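Stringent starvation protein B (Caulobacter vibrioides, PDB 2QAS) probably acts as a dimeric adaptor that binds ssrA-tagged proteins and delivers them to the ClpX unfoldase for degradation. Local coordinates at residues P44-T50 and T111-S117; F51-A55 and L65-P69. All coordinates share one frame. Residue numbers count along the deposited sequence, not the author numbering.

Contact 1 of 2, residues P44-T50 and T111-S117; sequences PHHLYIT and TRFYDPS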
loop_
_atom_site.group_PDB
_atom_site.type_symbol
_atom_site.label_atom_id
_atom_site.label_comp_id
_atom_site.label_asym_id
_atom_site.label_seq_id
_atom_site.Cartn_x
_atom_site.Cartn_y
_atom_site.Cartn_z
ATOM N N PRO A 44 0.133 9.797 -22.500
ATOM C CA PRO A 44 1.562 9.501 -22.682
ATOM C C PRO A 44 2.242 8.728 -21.550
ATOM O O PRO A 44 3.467 8.739 -21.443
ATOM C CB PRO A 44 2.165 10.889 -22.835
ATOM C CG PRO A 44 1.378 11.665 -21.816
ATOM C CD PRO A 44 -0.052 11.200 -22.082
ATOM N N HIS A 45 1.464 8.063 -20.704
ATOM C CA HIS A 45 2.044 7.318 -19.588
ATOM C C HIS A 45 2.933 6.149 -20.004
ATOM O O HIS A 45 2.584 5.368 -20.886
ATOM C CB HIS A 45 0.935 6.795 -18.671
ATOM C CG HIS A 45 0.209 7.870 -17.925
ATOM N ND1 HIS A 45 0.727 8.478 -16.802
ATOM C CD2 HIS A 45 -0.991 8.456 -18.151
ATOM C CE1 HIS A 45 -0.122 9.391 -16.366
ATOM N NE2 HIS A 45 -1.172 9.398 -17.167
ATOM N N HIS A 46 4.099 6.067 -19.373
ATOM C CA HIS A 46 5.047 4.986 -19.594
ATOM C C HIS A 46 5.802 4.783 -18.287
ATOM O O HIS A 46 5.869 5.699 -17.462
ATOM C CB HIS A 46 5.999 5.276 -20.763
ATOM C CG HIS A 46 6.717 6.583 -20.674
ATOM N ND1 HIS A 46 6.072 7.798 -20.786
ATOM C CD2 HIS A 46 8.033 6.867 -20.527
ATOM C CE1 HIS A 46 6.961 8.773 -20.711
ATOM N NE2 HIS A 46 8.158 8.235 -20.555
ATOM N N LEU A 47 6.374 3.597 -18.085
ATOM C CA LEU A 47 7.042 3.327 -16.817
ATOM C C LEU A 47 8.518 2.979 -16.839
ATOM O O LEU A 47 9.012 2.364 -17.768
ATOM C CB LEU A 47 6.294 2.203 -16.079
ATOM C CG LEU A 47 4.757 2.238 -16.138
ATOM C CD1 LEU A 47 4.181 1.048 -15.398
ATOM C CD2 LEU A 47 4.233 3.533 -15.535
ATOM N N TYR A 48 9.207 3.384 -15.778
ATOM C CA TYR A 48 10.612 3.076 -15.592
ATOM C C TYR A 48 10.655 2.252 -14.312
ATOM O O TYR A 48 10.309 2.744 -13.240
ATOM C CB TYR A 48 11.447 4.340 -15.419
ATOM C CG TYR A 48 11.785 5.029 -16.719
ATOM C CD1 TYR A 48 10.843 5.805 -17.395
ATOM C CD2 TYR A 48 13.045 4.865 -17.303
ATOM C CE1 TYR A 48 11.138 6.399 -18.622
ATOM C CE2 TYR A 48 13.357 5.454 -18.529
ATOM C CZ TYR A 48 12.399 6.219 -19.185
ATOM O OH TYR A 48 12.715 6.790 -20.404
ATOM N N ILE A 49 11.050 0.993 -14.434
ATOM C CA ILE A 49 11.132 0.103 -13.290
ATOM C C ILE A 49 12.591 -0.224 -13.012
ATOM O O ILE A 49 13.314 -0.649 -13.913
ATOM C CB ILE A 49 10.418 -1.246 -13.565
ATOM C CG1 ILE A 49 9.000 -1.011 -14.076
ATOM C CG2 ILE A 49 10.413 -2.091 -12.312
ATOM C CD1 ILE A 49 8.155 -0.277 -13.122
ATOM N N THR A 50 13.034 -0.035 -11.775
ATOM C CA THR A 50 14.411 -0.367 -11.444
ATOM C C THR A 50 14.384 -1.482 -10.414
ATOM O O THR A 50 13.616 -1.424 -9.463
ATOM C CB THR A 50 15.162 0.844 -10.872
ATOM O OG1 THR A 50 15.021 1.960 -11.762
ATOM C CG2 THR A 50 16.637 0.520 -10.716
ATOM N N THR A 111 13.203 -1.318 -6.594
ATOM C CA THR A 111 13.873 -0.302 -5.802
ATOM C C THR A 111 13.455 1.089 -6.266
ATOM O O THR A 111 13.649 2.073 -5.559
ATOM C CB THR A 111 15.413 -0.424 -5.878
ATOM O OG1 THR A 111 15.868 -0.029 -7.171
ATOM C CG2 THR A 111 15.849 -1.855 -5.619
ATOM N N ARG A 112 12.867 1.185 -7.451
ATOM C CA ARG A 112 12.444 2.492 -7.923
ATOM C C ARG A 112 11.347 2.399 -8.973
ATOM O O ARG A 112 11.306 1.453 -9.757
ATOM C CB ARG A 112 13.640 3.260 -8.488
ATOM C CG ARG A 112 13.393 4.753 -8.592
ATOM C CD ARG A 112 14.072 5.358 -9.805
ATOM N NE ARG A 112 13.778 6.784 -9.927
ATOM C CZ ARG A 112 13.937 7.492 -11.043
ATOM N NH1 ARG A 112 14.389 6.900 -12.147
ATOM N NH2 ARG A 112 13.641 8.790 -11.060
ATOM N N PHE A 113 10.455 3.384 -8.968
ATOM C CA PHE A 113 9.342 3.449 -9.906
ATOM C C PHE A 113 9.206 4.891 -10.362
ATOM O O PHE A 113 9.229 5.797 -9.534
ATOM C CB PHE A 113 8.041 3.025 -9.233
ATOM C CG PHE A 113 6.872 2.979 -10.169
ATOM C CD1 PHE A 113 6.740 1.933 -11.085
ATOM C CD2 PHE A 113 5.918 3.996 -10.164
ATOM C CE1 PHE A 113 5.674 1.901 -11.987
ATOM C CE2 PHE A 113 4.846 3.980 -11.061
ATOM C CZ PHE A 113 4.724 2.928 -11.976
ATOM N N TYR A 114 9.051 5.106 -11.664
ATOM C CA TYR A 114 8.941 6.461 -12.186
ATOM C C TYR A 114 8.148 6.551 -13.490
ATOM O O TYR A 114 8.385 5.789 -14.421
ATOM C CB TYR A 114 10.354 7.043 -12.401
ATOM C CG TYR A 114 10.370 8.510 -12.789
ATOM C CD1 TYR A 114 9.798 9.472 -11.959
ATOM C CD2 TYR A 114 10.921 8.934 -14.004
ATOM C CE1 TYR A 114 9.766 10.823 -12.319
ATOM C CE2 TYR A 114 10.893 10.297 -14.384
ATOM C CZ TYR A 114 10.313 11.232 -13.532
ATOM O OH TYR A 114 10.266 12.570 -13.870
ATOM N N ASP A 115 7.197 7.479 -13.540
ATOM C CA ASP A 115 6.399 7.714 -14.739
ATOM C C ASP A 115 6.647 9.170 -15.121
ATOM O O ASP A 115 5.997 10.069 -14.601
ATOM C CB ASP A 115 4.906 7.523 -14.471
ATOM C CG ASP A 115 4.054 7.755 -15.718
ATOM O OD1 ASP A 115 4.530 8.412 -16.674
ATOM O OD2 ASP A 115 2.894 7.291 -15.750
ATOM N N PRO A 116 7.597 9.417 -16.031
ATOM C CA PRO A 116 7.974 10.752 -16.514
ATOM C C PRO A 116 6.832 11.693 -16.904
ATOM O O PRO A 116 6.972 12.904 -16.784
ATOM C CB PRO A 116 8.873 10.440 -17.714
ATOM C CG PRO A 116 9.541 9.191 -17.303
ATOM C CD PRO A 116 8.405 8.380 -16.700
ATOM N N SER A 117 5.718 11.136 -17.375
ATOM C CA SER A 117 4.571 11.931 -17.821
ATOM C C SER A 117 3.919 12.841 -16.788
ATOM O O SER A 117 3.477 13.954 -17.115
ATOM C CB SER A 117 3.501 11.016 -18.417
ATOM O OG SER A 117 3.856 10.639 -19.735
HETATM O O HOH W 1 13.040 3.883 -12.346
#
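Two antiparallel strands, 47-50 and 111-115, pair at the middle of the four-stranded sheet of the SspB fold; the loop entering the first lies beside the one leaving the second. In the former, P44, after a cis peptide bond, offers its carbonyl O to S117 OG (2.6 Å), and H46 ND1 reaches the same oxygen. H45 ND1 donates to D115 OD2 (2.7 Å), a His-carboxylate pair at the dimer interface, where Y16 of the second subunit also binds D115. The H46 ring takes P116 CD over one face, a CH-pi contact suiting flat imidazole and rigid pyrrolidine. Apolar L47 and I49 suit their buried places: L47 CD2 meets F113 CZ at 3.6 Å, and I49, on F113's face of the sheet, brings CD1 to F113 CD1 at 3.3 Å, with helix 16-35 packed on F113. Y48, on the other face, forms a hydrogen-bonded pair with Y114 (Y48 N to Y114 O 2.9 Å), and Y48 CE1 rests on P116 CG at 3.5 Å. Beta-branched T50, apt for a strand, bonds through OG1 to T73 and sits opposite a classic beta bulge: T50 O accepts from T111 N at 2.9 Å and, weakly, from R112 N at 3.4 Å.

Contact 2 of 2, residues F51-A55 and L65-P69; sequences FKTKA and LSKYP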
loop_
_atom_site.group_PDB
_atom_site.type_symbol
_atom_site.label_atom_id
_atom_site.label_comp_id
_atom_site.label_asym_id
_atom_site.label_seq_id
_atom_site.Cartn_x
_atom_site.Cartn_y
_atom_site.Cartn_z
ATOM N N PHE A 51 15.206 -2.505 -10.610
ATOM C CA PHE A 51 15.241 -3.630 -9.680
ATOM C C PHE A 51 16.629 -4.219 -9.445
ATOM O O PHE A 51 17.564 -4.020 -10.232
ATOM C CB PHE A 51 14.337 -4.753 -10.172
ATOM C CG PHE A 51 14.781 -5.356 -11.475
ATOM C CD1 PHE A 51 14.535 -4.705 -12.679
ATOM C CD2 PHE A 51 15.454 -6.577 -11.495
ATOM C CE1 PHE A 51 14.951 -5.259 -13.885
ATOM C CE2 PHE A 51 15.877 -7.144 -12.692
ATOM C CZ PHE A 51 15.625 -6.487 -13.894
ATOM N N LYS A 52 16.733 -4.976 -8.359
ATOM C CA LYS A 52 17.974 -5.627 -7.974
ATOM C C LYS A 52 18.069 -6.933 -8.751
ATOM O O LYS A 52 17.258 -7.831 -8.560
ATOM C CB LYS A 52 17.968 -5.911 -6.466
ATOM C CG LYS A 52 19.351 -6.018 -5.838
ATOM C CD LYS A 52 20.028 -4.647 -5.740
ATOM C CE LYS A 52 21.500 -4.774 -5.341
ATOM N NZ LYS A 52 21.677 -5.619 -4.122
ATOM N N THR A 53 19.063 -7.018 -9.626
ATOM C CA THR A 53 19.298 -8.188 -10.469
ATOM C C THR A 53 19.561 -9.484 -9.704
ATOM O O THR A 53 19.173 -10.568 -10.152
ATOM C CB THR A 53 20.494 -7.941 -11.397
ATOM O OG1 THR A 53 20.225 -6.802 -12.220
ATOM C CG2 THR A 53 20.745 -9.147 -12.282
ATOM N N LYS A 54 20.226 -9.374 -8.558
ATOM C CA LYS A 54 20.556 -10.551 -7.758
ATOM C C LYS A 54 19.487 -10.948 -6.749
ATOM O O LYS A 54 19.555 -12.027 -6.156
ATOM C CB LYS A 54 21.899 -10.349 -7.049
ATOM C CG LYS A 54 23.108 -10.521 -7.968
ATOM C CD LYS A 54 24.416 -10.329 -7.210
ATOM C CE LYS A 54 25.612 -10.764 -8.044
ATOM N NZ LYS A 54 25.707 -10.002 -9.318
ATOM N N ALA A 55 18.500 -10.078 -6.552
ATOM C CA ALA A 55 17.413 -10.384 -5.631
ATOM C C ALA A 55 16.894 -11.782 -5.986
ATOM O O ALA A 55 16.858 -12.158 -7.159
ATOM C CB ALA A 55 16.301 -9.354 -5.780
ATOM N N LEU A 65 21.774 -10.845 -17.372
ATOM C CA LEU A 65 21.910 -10.642 -15.932
ATOM C C LEU A 65 23.347 -10.325 -15.523
ATOM O O LEU A 65 23.578 -9.518 -14.624
ATOM C CB LEU A 65 21.432 -11.882 -15.173
ATOM C CG LEU A 65 19.962 -12.282 -15.305
ATOM C CD1 LEU A 65 19.689 -13.520 -14.455
ATOM C CD2 LEU A 65 19.080 -11.129 -14.869
ATOM N N SER A 66 24.306 -10.967 -16.184
ATOM C CA SER A 66 25.728 -10.763 -15.898
ATOM C C SER A 66 26.188 -9.347 -16.243
ATOM O O SER A 66 27.123 -8.817 -15.640
ATOM C CB SER A 66 26.567 -11.770 -16.686
ATOM O OG SER A 66 26.147 -13.095 -16.416
ATOM N N LYS A 67 25.528 -8.744 -17.223
ATOM C CA LYS A 67 25.854 -7.395 -17.658
ATOM C C LYS A 67 25.442 -6.373 -16.593
ATOM O O LYS A 67 26.074 -5.327 -16.444
ATOM C CB LYS A 67 25.134 -7.115 -18.976
ATOM C CG LYS A 67 25.483 -5.801 -19.646
ATOM C CD LYS A 67 24.806 -5.740 -21.012
ATOM C CE LYS A 67 25.363 -4.633 -21.879
ATOM N NZ LYS A 67 24.870 -4.778 -23.276
ATOM N N TYR A 68 24.380 -6.689 -15.852
ATOM C CA TYR A 68 23.871 -5.807 -14.805
ATOM C C TYR A 68 23.990 -6.463 -13.432
ATOM O O TYR A 68 23.036 -7.058 -12.925
ATOM C CB TYR A 68 22.421 -5.445 -15.113
ATOM C CG TYR A 68 22.298 -4.664 -16.400
ATOM C CD1 TYR A 68 22.660 -3.317 -16.455
ATOM C CD2 TYR A 68 21.898 -5.287 -17.585
ATOM C CE1 TYR A 68 22.633 -2.610 -17.655
ATOM C CE2 TYR A 68 21.869 -4.589 -18.791
ATOM C CZ TYR A 68 22.239 -3.251 -18.814
ATOM O OH TYR A 68 22.225 -2.555 -20.000
ATOM N N PRO A 69 25.174 -6.336 -12.807
ATOM C CA PRO A 69 25.532 -6.881 -11.493
ATOM C C PRO A 69 24.487 -6.694 -10.390
ATOM O O PRO A 69 24.003 -7.680 -9.826
ATOM C CB PRO A 69 26.854 -6.178 -11.177
ATOM C CG PRO A 69 26.721 -4.865 -11.902
ATOM C CD PRO A 69 26.161 -5.323 -13.225
HETATM O O HOH W 2 21.566 -7.380 -7.474
#
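Where strand 47-52 ends, the chain turns and meets the C-terminal end of helix 62-67 through two side chains that reach for backbone carbonyls. T53, whose CA-to-CB bond points toward the helix end, adopts the m rotamer. This sets T53 OG1 to donate to Y68 O at 2.9 Å, while T53 CG2 packs against L65 CD2 at 3.7 Å; a small residue with one polar and one methyl branch can meet both. K54 starts sideways, runs extended through chi2 and chi3 (both t), then bends at chi4 (p) to bring K54 NZ within 2.9 Å of P69 O. A long, flexible lysine can span this exposed gap and give its ammonium to a carbonyl. Y68, the first residue past the helical backbone angles, directs its ring away from T53 and packs on an apolar side chain of the bound ssrA peptide. Beside one apolar touch, both direct hydrogen bonds thus end on main-chain oxygens just past the helix, so they read the backbone's path there and not the side chains of Y68 and P69.

Strand 47-52 runs through both contacts, its central part pairing in contact 1 and its end turning into contact 2, whose centre lies about 19 Å from that of contact 1. Contact 1 is partly buried: it combines backbone ladder bonds with apolar packing beneath helix 16-35 and a polar end that meets the second subunit. Contact 2 is a surface contact burying 237 Å² against 691 Å², and its two direct hydrogen bonds both run from side chains to carbonyls. T111 touches K52 across the boundary between them (T111 CG2 to K52 N 4.2 Å). One contact thus faces the dimer partner, while the other, through Y68, lies beside the bound peptide.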